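Local coordinates for macrolide export ATP-binding/permease protein MacB (Actinobacillus actinomycetemcomitans, PDB 3FTJ) that forms the periplasmic part of an inner-membrane ABC transporter that probably exports macrolides in a tripartite efflux system and so confers resistance, at residues A[22-25]-A[29-32]; A[80-85]-A[155-160]; A[91-94]-A[98-101]; A[116-119]-A[125-128]; A[195-200]-A[204-209]. All coordinates share one frame; numbering follows the deposited sequence.

Overall arrangement
Along the chain, interaction 1 comes first, interaction 2 spans a long insertion that contains interactions 3 and 4, and interaction 5 comes last. Interactions 1 and 5, with centres about 13 Å apart, touch one another in the lobe that carries both chain ends, where strands 15-20 and 206-209 pair. Interactions 2, 3 and 4 belong to the other part of the periplasmic region: interaction 2 touches both of the others, whereas 3 and 4 stay about 8 Å apart at their nearest atoms. Interactions 4 and 5 are the most distant, centres about 39 Å apart, yet a single curled mixed sheet reaches both, joining the two lobes.

Interaction 1: A[22-25]-A[29-32]; sequences NGFG and SRHI
Ser29 turns its OG between its own backbone N and carbonyl carbon (chi1 67°), which aims the hydroxyl across the turn at Asn22. A bend about the CG-CD bond of Arg30 (chi3 85°) brings its guanidinium to the Phe24 ring at a slant. Both side chains come from helix 27-31 and meet the loop that precedes it. Asn22 N donates to Ser29 OG over 3.0 Å, in a bond that is noticeably bent at the hydrogen. The same oxygen is also hydrogen-bonded to the carbonyl O of Asp26, one turn back, so it ties the approach to helix 27-31 to the helix itself. Ser29 therefore couples two stretches of backbone by one hydroxyl. Between them lies Gly23, in an extended conformation with positive phi that only glycine adopts with ease, and its carbonyl O rests 3.6 Å from Arg30 CD. The whole forms the link from the end of strand 15-20 into a short helix at the surface of the lobe that holds both chain termini, a lobe whose strands and helices follow a ferredoxin-like order. Beyond Gly23, Phe24 CD1 stands over one face of the Arg30 guanidinium, displaced toward its rim, with CD1 3.7 Å from Arg30 NE. Phe24 CE1 lies 3.7 Å from Arg30 NH2. The two planes are inclined steeply, and ring and guanidinium touch without lying flat on one another. On strand 206-209, Phe207 meets both side chains: its ring is edge-to-face with that of Phe24 and it also touches Arg30.

Interaction 2: A[80-85]-A[155-160]; sequences QYFDVE and NLYSPY
An aromatic cluster of Tyr81, Phe82 and Tyr157 packs the short helix 81-85 onto strand 155-159 in the buried interior of the periplasmic core domain. Both helix residues reach the same strand residue, in different ways. Tyr81 swings its ring away from its backbone N (chi1 180°), and its CE1 comes to 3.6 Å from Tyr157 CE1; the ring centroids are 5.3 Å apart with planes at 34°, a pairing that is tilted and neither parallel nor perpendicular. Tyr81 OH also lies 3.8 Å from Tyr157 CE1. Phe82 comes with its edge toward the face of Tyr157 in an offset edge-to-face pair, the planes at 85°. Its CZ reaches 3.7 Å from Tyr157 CB, while CE1 sits 3.8 Å from Tyr157 CD2, so Phe82 covers the root of the tyrosine as well as its ring. No hydrogen bond crosses the contact, which rests on aromatic and apolar packing. Around it, strand 155-159 runs between strands 67-77 and 106-110, where the ring of Tyr75 meets Tyr157 and Val108 touches Phe82. Tyr81 also leans on Thr53 and Asn55 of strand 49-64, so the helix touches that strand as well.

Interaction 3: A[91-94]-A[98-101]; sequences QGRL and DDVD
The guanidinium of Arg93 and the carboxylate of Asp99 meet edge to edge, their planes 17° from coplanar, with Asp99 CG lying in the guanidinium plane; neither group reaches over a face of the other. Arg93 grips end-on with its two terminal nitrogens. NH1 donates to Asp99 OD2 over 2.8 Å and NH2 to Asp99 OD1 over 3.2 Å; both bonds are nearly straight and both use the syn lone pairs of the carboxylate. Arg93 NH2 also makes a longer, weak bond to Asp99 OD2. The Arg93 chain is extended from CG to NE and comes at the aspartate from the opposite direction, so the guanidinium presents its NH1/NH2 edge to the carboxylate. Arg93 NH1 also has a weak bond to the carbonyl O of Leu94, 2.9 Å away. Asp99 OD2 accepts a further bond from the backbone N of Thr96, which should help fix the rotation of the buried carboxylate and keep it ionised. Arg93 is placed by a backbone hydrogen bond to Ile138 of strand 133-141. The Thr96 bond is consistent with half of an N-terminal capping box, and the bidentate, end-on salt bridge fastens the loop after strand 89-90 to the start of helix 97-102.

Interaction 4: A[116-119]-A[125-128]; sequences AIFA and GKTV
Phe118 leaves the last turn of helix 111-118 with CB directed toward strand 127-130, and its CG, turned anti to the carbonyl carbon (chi1 -74°), carries the ring out to Lys126 and Val128. Nearest the helix, the ring is covered on one face by CG2 of its own neighbour Ile117, set off toward the rim on the CD1-CE1 side. Farther out the ring divides its contacts. Along one side, CE2 reaches Lys126, standing 3.8 Å from its CD and 4.0 Å from its CB. The tip, CZ, is 3.9 Å from Lys126 CB and 4.1 Å from Val128 CG1. On the other side, CE1 lies 4.2 Å from the same Val128 methyl. Ring and lysine chain run antiparallel past one another, Lys126 CB and CD being the atoms that touch, whereas Val128 meets the phenylalanine at an angle. The ammonium group of Lys126 goes beyond the ring, and NZ is hydrogen-bonded to the carbonyl O of Asn122 in the connecting loop, so the apolar part packs while the charge is met elsewhere. Both Phe118 and Val128 are buried, the ring also touching Pro123, Val64 and Leu109, and Val128 resting on Leu62, Val107 and Phe135. Just after Phe118, Ala119 has positive phi and the chain leaves the helix. This is helix-on-sheet packing, with a helix joined by a short loop to the beta hairpin 127-130/133-141 and its final aromatic residue set against that hairpin's first strand.

Interaction 5: A[195-200]-A[204-209]; sequences ELLKSL and KDFFIM
Leu197 and Lys198 of helix 186-201 close upon the ring of Phe206. CB of Leu197 stands over one face of that ring, 3.5 Å from Phe206 CZ and equally near CE2, and Leu197 CD1 lies on this face too, displaced toward the rim. The next residue, Lys198, adds its CG, 3.7 Å from Phe206 CZ, and its backbone N, 3.6 Å from Phe206 CE2. Over the opposite face of the Phe206 ring, toward the rim, lies CD of Lys204, 3.8 Å above the plane, and Lys204 CD in turn lies 4.1 Å from Lys198 CG. Phe206 gets its ring into this slot by placing CG between its backbone N and carbonyl carbon (chi1 57°), while OD1 of Asp205 sits at the ring edge, in plane. Asp205 is held by a hydrogen bond to His201 and a salt bridge to Lys203, which fix the turn between helix and strand. Farther out, Ile18 of strand 15-20 touches both Leu197 and Phe206, and helix 37-44 flanks Leu197 through Asp39. Helix 186-201 and strand 206-209 are the last two elements of a ferredoxin-like arrangement. The contact is mainly apolar, with no hydrogen bond across it, although the backbone N of Lys198 also borders the ring. Both lysines lend their methylenes, Lys198 NZ and Lys204 NZ stay 6.8 Å apart, and Lys198 has a weak salt bridge to Glu195, which probably eases the like-charge repulsion.

Interaction 1: A[22-25]-A[29-32]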
# COMPACT_ATOMS: atom_id res chain seq x y z
N ASN A 22 -11.44 -9.80 9.40
CA ASN A 22 -11.25 -10.15 10.80
C ASN A 22 -9.87 -10.72 11.11
O ASN A 22 -9.50 -10.87 12.28
CB ASN A 22 -12.33 -11.14 11.23
CG ASN A 22 -13.73 -10.59 11.05
OD1 ASN A 22 -14.63 -11.28 10.57
ND2 ASN A 22 -13.92 -9.33 11.42
N GLY A 23 -9.11 -11.03 10.07
CA GLY A 23 -7.76 -11.53 10.23
C GLY A 23 -7.36 -12.37 9.03
O GLY A 23 -8.19 -12.68 8.18
N PHE A 24 -6.08 -12.75 8.96
CA PHE A 24 -5.62 -13.64 7.90
C PHE A 24 -6.20 -15.04 8.10
O PHE A 24 -6.18 -15.87 7.19
CB PHE A 24 -4.10 -13.70 7.84
CG PHE A 24 -3.45 -12.36 7.64
CD1 PHE A 24 -3.78 -11.58 6.55
CD2 PHE A 24 -2.50 -11.90 8.53
CE1 PHE A 24 -3.19 -10.35 6.35
CE2 PHE A 24 -1.90 -10.67 8.34
CZ PHE A 24 -2.24 -9.89 7.25
N GLY A 25 -6.71 -15.29 9.30
CA GLY A 25 -7.41 -16.53 9.60
C GLY A 25 -8.87 -16.43 9.20
O GLY A 25 -9.75 -16.99 9.86
N SER A 29 -13.84 -12.89 4.91
CA SER A 29 -14.13 -11.54 5.35
C SER A 29 -13.18 -10.52 4.72
O SER A 29 -13.48 -9.33 4.67
CB SER A 29 -14.09 -11.43 6.89
OG SER A 29 -12.78 -11.62 7.40
N ARG A 30 -12.03 -11.00 4.24
CA ARG A 30 -11.01 -10.11 3.67
C ARG A 30 -11.39 -9.61 2.27
O ARG A 30 -10.85 -8.61 1.80
CB ARG A 30 -9.62 -10.78 3.64
CG ARG A 30 -8.93 -10.87 5.01
CD ARG A 30 -7.46 -11.30 4.91
NE ARG A 30 -6.56 -10.17 4.65
CZ ARG A 30 -5.83 -10.01 3.55
NH1 ARG A 30 -5.87 -10.91 2.57
NH2 ARG A 30 -5.05 -8.95 3.42
N HIS A 31 -12.32 -10.32 1.62
CA HIS A 31 -12.77 -9.93 0.29
C HIS A 31 -13.70 -8.72 0.32
O HIS A 31 -13.74 -7.94 -0.63
CB HIS A 31 -13.46 -11.10 -0.40
CG HIS A 31 -12.52 -12.14 -0.93
ND1 HIS A 31 -12.03 -13.17 -0.15
CD2 HIS A 31 -11.99 -12.32 -2.16
CE1 HIS A 31 -11.24 -13.94 -0.87
NE2 HIS A 31 -11.19 -13.44 -2.10
N ILE A 32 -14.46 -8.56 1.40
CA ILE A 32 -15.41 -7.47 1.51
C ILE A 32 -14.68 -6.15 1.75
O ILE A 32 -14.05 -5.98 2.79
CB ILE A 32 -16.39 -7.68 2.66
CG1 ILE A 32 -16.81 -9.15 2.75
CG2 ILE A 32 -17.59 -6.74 2.52
CD1 ILE A 32 -17.74 -9.57 1.65

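Interaction 2: A[80-85]-A[155-160]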
# COMPACT_ATOMS: atom_id res chain seq x y z
N GLN A 80 3.08 8.65 0.22
CA GLN A 80 4.01 8.21 1.26
C GLN A 80 4.31 6.71 1.24
O GLN A 80 5.04 6.21 2.10
CB GLN A 80 3.51 8.60 2.66
CG GLN A 80 3.35 10.10 2.89
CD GLN A 80 4.57 10.89 2.43
OE1 GLN A 80 5.71 10.55 2.76
NE2 GLN A 80 4.33 11.95 1.66
N TYR A 81 3.74 6.00 0.27
CA TYR A 81 3.88 4.55 0.25
C TYR A 81 5.34 4.09 0.24
O TYR A 81 5.72 3.20 1.00
CB TYR A 81 3.14 3.93 -0.94
CG TYR A 81 3.28 2.42 -1.00
CD1 TYR A 81 4.29 1.83 -1.74
CD2 TYR A 81 2.41 1.59 -0.30
CE1 TYR A 81 4.43 0.46 -1.79
CE2 TYR A 81 2.54 0.21 -0.35
CZ TYR A 81 3.56 -0.35 -1.10
OH TYR A 81 3.71 -1.72 -1.16
N PHE A 82 6.16 4.70 -0.60
CA PHE A 82 7.54 4.23 -0.77
C PHE A 82 8.37 4.44 0.48
O PHE A 82 9.18 3.58 0.85
CB PHE A 82 8.18 4.90 -1.98
CG PHE A 82 7.37 4.76 -3.23
CD1 PHE A 82 7.39 3.58 -3.95
CD2 PHE A 82 6.58 5.80 -3.68
CE1 PHE A 82 6.64 3.44 -5.11
CE2 PHE A 82 5.83 5.67 -4.83
CZ PHE A 82 5.86 4.48 -5.54
N ASP A 83 8.17 5.57 1.14
CA ASP A 83 8.89 5.87 2.37
C ASP A 83 8.54 4.89 3.50
O ASP A 83 9.42 4.34 4.14
CB ASP A 83 8.60 7.31 2.81
CG ASP A 83 9.32 7.68 4.10
OD1 ASP A 83 10.49 7.27 4.27
OD2 ASP A 83 8.70 8.37 4.95
N VAL A 84 7.25 4.69 3.72
CA VAL A 84 6.79 3.86 4.83
C VAL A 84 7.09 2.38 4.62
O VAL A 84 7.24 1.62 5.57
CB VAL A 84 5.28 4.06 5.08
CG1 VAL A 84 4.80 3.13 6.18
CG2 VAL A 84 5.01 5.51 5.45
N GLU A 85 7.21 1.97 3.36
CA GLU A 85 7.50 0.57 3.06
C GLU A 85 9.00 0.33 2.92
O GLU A 85 9.44 -0.80 2.75
CB GLU A 85 6.76 0.13 1.80
CG GLU A 85 5.26 0.06 1.96
CD GLU A 85 4.82 -1.18 2.71
OE1 GLU A 85 3.68 -1.18 3.21
OE2 GLU A 85 5.61 -2.15 2.80
N ASN A 155 5.67 -5.91 -9.77
CA ASN A 155 4.96 -4.91 -9.00
C ASN A 155 5.06 -3.56 -9.69
O ASN A 155 6.16 -3.11 -10.03
CB ASN A 155 5.51 -4.84 -7.58
CG ASN A 155 5.40 -6.18 -6.85
OD1 ASN A 155 4.31 -6.74 -6.73
ND2 ASN A 155 6.52 -6.69 -6.37
N LEU A 156 3.91 -2.94 -9.93
CA LEU A 156 3.86 -1.56 -10.41
C LEU A 156 3.09 -0.69 -9.42
O LEU A 156 2.07 -1.12 -8.88
CB LEU A 156 3.19 -1.47 -11.79
CG LEU A 156 3.54 -2.45 -12.91
CD1 LEU A 156 3.45 -1.70 -14.23
CD2 LEU A 156 4.90 -3.07 -12.77
N TYR A 157 3.57 0.53 -9.19
CA TYR A 157 2.95 1.43 -8.22
C TYR A 157 2.46 2.71 -8.87
O TYR A 157 3.22 3.42 -9.52
CB TYR A 157 3.93 1.76 -7.10
CG TYR A 157 4.52 0.53 -6.45
CD1 TYR A 157 3.80 -0.19 -5.51
CD2 TYR A 157 5.79 0.09 -6.77
CE1 TYR A 157 4.32 -1.32 -4.91
CE2 TYR A 157 6.33 -1.04 -6.18
CZ TYR A 157 5.59 -1.74 -5.25
OH TYR A 157 6.11 -2.85 -4.65
N SER A 158 1.18 3.01 -8.65
CA SER A 158 0.51 4.13 -9.30
C SER A 158 -0.32 4.83 -8.23
O SER A 158 -0.58 4.26 -7.18
CB SER A 158 -0.37 3.58 -10.43
OG SER A 158 -0.80 4.59 -11.31
N PRO A 159 -0.74 6.09 -8.48
CA PRO A 159 -1.52 6.76 -7.44
C PRO A 159 -2.84 6.04 -7.19
O PRO A 159 -3.48 5.61 -8.16
CB PRO A 159 -1.79 8.15 -8.03
CG PRO A 159 -0.69 8.35 -9.04
CD PRO A 159 -0.45 6.98 -9.62
N TYR A 160 -3.24 5.92 -5.93
CA TYR A 160 -4.51 5.28 -5.58
C TYR A 160 -5.67 5.91 -6.36
O TYR A 160 -6.61 5.22 -6.74
CB TYR A 160 -4.80 5.35 -4.07
CG TYR A 160 -5.08 6.75 -3.52
CD1 TYR A 160 -6.32 7.34 -3.69
CD2 TYR A 160 -4.09 7.47 -2.85
CE1 TYR A 160 -6.58 8.63 -3.20
CE2 TYR A 160 -4.34 8.75 -2.35
CZ TYR A 160 -5.59 9.33 -2.53
OH TYR A 160 -5.84 10.59 -2.04

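Interaction 3: A[91-94]-A[98-101]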
# COMPACT_ATOMS: atom_id res chain seq x y z
N GLN A 91 16.00 5.26 -9.46
CA GLN A 91 16.09 5.93 -10.76
C GLN A 91 14.81 6.71 -11.09
O GLN A 91 13.71 6.31 -10.72
CB GLN A 91 16.39 4.90 -11.85
CG GLN A 91 16.50 5.48 -13.23
CD GLN A 91 16.63 4.42 -14.30
OE1 GLN A 91 16.61 3.22 -14.02
NE2 GLN A 91 16.76 4.86 -15.55
N GLY A 92 14.96 7.84 -11.79
CA GLY A 92 13.83 8.68 -12.12
C GLY A 92 13.26 9.41 -10.92
O GLY A 92 14.01 10.03 -10.16
N ARG A 93 11.95 9.33 -10.74
CA ARG A 93 11.29 10.01 -9.62
C ARG A 93 10.15 9.17 -9.03
O ARG A 93 9.70 8.20 -9.65
CB ARG A 93 10.75 11.37 -10.07
CG ARG A 93 9.47 11.28 -10.89
CD ARG A 93 8.94 12.65 -11.27
NE ARG A 93 7.73 12.60 -12.10
CZ ARG A 93 6.49 12.48 -11.62
NH1 ARG A 93 6.29 12.37 -10.31
NH2 ARG A 93 5.45 12.46 -12.45
N LEU A 94 9.69 9.56 -7.84
CA LEU A 94 8.55 8.92 -7.19
C LEU A 94 7.28 9.73 -7.46
O LEU A 94 7.34 10.81 -8.05
CB LEU A 94 8.77 8.83 -5.68
CG LEU A 94 9.99 8.05 -5.18
CD1 LEU A 94 9.99 8.01 -3.66
CD2 LEU A 94 10.02 6.64 -5.75
N ASP A 98 0.90 16.01 -6.83
CA ASP A 98 0.27 16.40 -8.08
C ASP A 98 -0.20 15.18 -8.89
O ASP A 98 -1.23 15.22 -9.55
CB ASP A 98 1.21 17.26 -8.92
CG ASP A 98 0.66 17.55 -10.30
OD1 ASP A 98 1.07 16.85 -11.26
OD2 ASP A 98 -0.19 18.46 -10.42
N ASP A 99 0.58 14.11 -8.86
CA ASP A 99 0.19 12.87 -9.54
C ASP A 99 -1.11 12.37 -8.92
O ASP A 99 -2.06 12.02 -9.62
CB ASP A 99 1.27 11.80 -9.41
CG ASP A 99 2.53 12.14 -10.18
OD1 ASP A 99 2.43 12.57 -11.35
OD2 ASP A 99 3.62 11.94 -9.62
N VAL A 100 -1.15 12.34 -7.60
CA VAL A 100 -2.34 11.91 -6.87
C VAL A 100 -3.54 12.81 -7.17
O VAL A 100 -4.61 12.31 -7.54
CB VAL A 100 -2.07 11.88 -5.37
CG1 VAL A 100 -3.37 11.66 -4.60
CG2 VAL A 100 -1.02 10.81 -5.04
N ASP A 101 -3.36 14.12 -7.02
CA ASP A 101 -4.43 15.09 -7.24
C ASP A 101 -5.00 15.05 -8.67
O ASP A 101 -6.21 15.23 -8.86
CB ASP A 101 -3.94 16.50 -6.94
CG ASP A 101 -3.94 16.82 -5.45
OD1 ASP A 101 -4.86 16.37 -4.74
OD2 ASP A 101 -3.03 17.53 -4.99

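Interaction 4: A[116-119]-A[125-128]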
# COMPACT_ATOMS: atom_id res chain seq x y z
N ALA A 116 12.51 -7.50 -15.49
CA ALA A 116 11.70 -8.46 -16.24
C ALA A 116 11.15 -7.86 -17.53
O ALA A 116 11.09 -8.53 -18.56
CB ALA A 116 10.56 -8.98 -15.37
N ILE A 117 10.76 -6.60 -17.47
CA ILE A 117 10.07 -5.95 -18.57
C ILE A 117 11.02 -5.17 -19.47
O ILE A 117 10.77 -5.02 -20.66
CB ILE A 117 9.06 -4.94 -18.02
CG1 ILE A 117 8.00 -5.64 -17.19
CG2 ILE A 117 8.44 -4.14 -19.15
CD1 ILE A 117 7.31 -4.68 -16.25
N PHE A 118 12.11 -4.67 -18.90
CA PHE A 118 12.99 -3.77 -19.64
C PHE A 118 14.43 -4.26 -19.73
O PHE A 118 15.22 -3.74 -20.51
CB PHE A 118 12.94 -2.36 -19.04
CG PHE A 118 11.67 -1.62 -19.36
CD1 PHE A 118 10.76 -1.30 -18.37
CD2 PHE A 118 11.39 -1.24 -20.67
CE1 PHE A 118 9.59 -0.62 -18.68
CE2 PHE A 118 10.22 -0.56 -20.98
CZ PHE A 118 9.32 -0.25 -19.99
N ALA A 119 14.77 -5.27 -18.94
CA ALA A 119 16.14 -5.79 -18.91
C ALA A 119 17.13 -4.64 -18.80
O ALA A 119 17.16 -3.94 -17.78
CB ALA A 119 16.41 -6.63 -20.14
N GLY A 125 10.18 7.00 -19.05
CA GLY A 125 9.50 7.66 -20.14
C GLY A 125 8.77 6.68 -21.05
O GLY A 125 8.00 7.09 -21.91
N LYS A 126 9.00 5.40 -20.84
CA LYS A 126 8.32 4.40 -21.66
C LYS A 126 6.93 4.03 -21.15
O LYS A 126 6.63 4.17 -19.96
CB LYS A 126 9.21 3.17 -21.85
CG LYS A 126 10.18 3.40 -23.00
CD LYS A 126 11.42 2.57 -22.84
CE LYS A 126 12.50 3.07 -23.78
NZ LYS A 126 13.67 2.17 -23.76
N THR A 127 6.07 3.58 -22.06
CA THR A 127 4.68 3.32 -21.73
C THR A 127 4.42 1.84 -21.53
O THR A 127 4.85 1.01 -22.34
CB THR A 127 3.73 3.87 -22.80
OG1 THR A 127 3.78 5.31 -22.78
CG2 THR A 127 2.32 3.41 -22.55
N VAL A 128 3.75 1.51 -20.43
CA VAL A 128 3.31 0.15 -20.16
C VAL A 128 1.79 0.15 -20.10
O VAL A 128 1.18 1.10 -19.60
CB VAL A 128 3.90 -0.41 -18.85
CG1 VAL A 128 5.43 -0.28 -18.85
CG2 VAL A 128 3.30 0.28 -17.65

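Interaction 5: A[195-200]-A[204-209]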
# COMPACT_ATOMS: atom_id res chain seq x y z
N GLU A 195 -11.03 2.81 17.65
CA GLU A 195 -12.31 3.40 18.02
C GLU A 195 -12.86 4.32 16.93
O GLU A 195 -14.06 4.28 16.65
CB GLU A 195 -12.22 4.11 19.38
CG GLU A 195 -12.23 3.13 20.53
CD GLU A 195 -13.27 2.03 20.33
OE1 GLU A 195 -14.45 2.36 20.08
OE2 GLU A 195 -12.91 0.83 20.41
N LEU A 196 -11.99 5.10 16.30
CA LEU A 196 -12.43 6.00 15.23
C LEU A 196 -13.02 5.22 14.05
O LEU A 196 -14.12 5.52 13.58
CB LEU A 196 -11.29 6.90 14.77
CG LEU A 196 -11.55 7.87 13.60
CD1 LEU A 196 -12.72 8.81 13.89
CD2 LEU A 196 -10.29 8.67 13.29
N LEU A 197 -12.29 4.19 13.60
CA LEU A 197 -12.74 3.38 12.47
C LEU A 197 -14.00 2.58 12.75
O LEU A 197 -14.83 2.41 11.86
CB LEU A 197 -11.63 2.45 11.98
CG LEU A 197 -10.57 3.10 11.10
CD1 LEU A 197 -9.36 2.20 11.03
CD2 LEU A 197 -11.12 3.37 9.70
N LYS A 198 -14.14 2.07 13.97
CA LYS A 198 -15.40 1.46 14.41
C LYS A 198 -16.56 2.45 14.32
O LYS A 198 -17.64 2.11 13.85
CB LYS A 198 -15.30 0.91 15.84
CG LYS A 198 -14.30 -0.22 16.01
CD LYS A 198 -14.04 -0.55 17.47
CE LYS A 198 -15.25 -1.22 18.11
NZ LYS A 198 -14.88 -1.79 19.45
N SER A 199 -16.33 3.67 14.80
CA SER A 199 -17.32 4.75 14.74
C SER A 199 -17.70 5.05 13.29
O SER A 199 -18.87 5.22 12.95
CB SER A 199 -16.76 6.01 15.40
OG SER A 199 -17.71 7.06 15.42
N LEU A 200 -16.68 5.11 12.44
CA LEU A 200 -16.86 5.37 11.02
C LEU A 200 -17.67 4.27 10.35
O LEU A 200 -18.67 4.54 9.67
CB LEU A 200 -15.50 5.47 10.33
CG LEU A 200 -14.98 6.80 9.80
CD1 LEU A 200 -15.72 7.99 10.34
CD2 LEU A 200 -13.48 6.90 10.06
N LYS A 204 -16.75 -3.29 13.99
CA LYS A 204 -15.36 -3.71 13.83
C LYS A 204 -15.27 -4.73 12.69
O LYS A 204 -15.42 -5.93 12.91
CB LYS A 204 -14.80 -4.30 15.13
CG LYS A 204 -13.37 -4.79 15.04
CD LYS A 204 -12.39 -3.78 15.59
CE LYS A 204 -10.95 -4.24 15.43
NZ LYS A 204 -10.83 -5.71 15.62
N ASP A 205 -15.05 -4.22 11.49
CA ASP A 205 -14.98 -5.05 10.30
C ASP A 205 -13.62 -4.88 9.63
O ASP A 205 -13.51 -4.92 8.41
CB ASP A 205 -16.11 -4.70 9.34
CG ASP A 205 -16.06 -3.25 8.90
OD1 ASP A 205 -15.07 -2.57 9.19
OD2 ASP A 205 -17.03 -2.79 8.25
N PHE A 206 -12.60 -4.69 10.45
CA PHE A 206 -11.24 -4.45 9.98
C PHE A 206 -10.32 -4.96 11.06
O PHE A 206 -10.77 -5.22 12.18
CB PHE A 206 -11.00 -2.94 9.80
CG PHE A 206 -11.24 -2.15 11.06
CD1 PHE A 206 -10.22 -1.97 11.98
CD2 PHE A 206 -12.48 -1.61 11.32
CE1 PHE A 206 -10.43 -1.24 13.15
CE2 PHE A 206 -12.71 -0.89 12.49
CZ PHE A 206 -11.68 -0.71 13.41
N PHE A 207 -9.04 -5.09 10.75
CA PHE A 207 -8.07 -5.45 11.78
C PHE A 207 -6.78 -4.70 11.53
O PHE A 207 -6.52 -4.25 10.41
CB PHE A 207 -7.85 -6.96 11.85
CG PHE A 207 -7.33 -7.57 10.57
CD1 PHE A 207 -6.00 -7.94 10.45
CD2 PHE A 207 -8.18 -7.80 9.50
CE1 PHE A 207 -5.52 -8.51 9.29
CE2 PHE A 207 -7.70 -8.38 8.32
CZ PHE A 207 -6.37 -8.73 8.22
N ILE A 208 -5.97 -4.57 12.57
CA ILE A 208 -4.76 -3.77 12.50
C ILE A 208 -3.52 -4.64 12.66
O ILE A 208 -3.48 -5.51 13.54
CB ILE A 208 -4.78 -2.65 13.56
CG1 ILE A 208 -6.01 -1.77 13.37
CG2 ILE A 208 -3.50 -1.82 13.49
CD1 ILE A 208 -5.98 -0.48 14.16
N MET A 209 -2.55 -4.43 11.79
CA MET A 209 -1.28 -5.15 11.83
C MET A 209 -0.19 -4.18 12.24
O MET A 209 -0.02 -3.13 11.62
CB MET A 209 -0.93 -5.70 10.45
CG MET A 209 -1.90 -6.70 9.87
SD MET A 209 -1.48 -8.39 10.34
CE MET A 209 -2.66 -8.69 11.65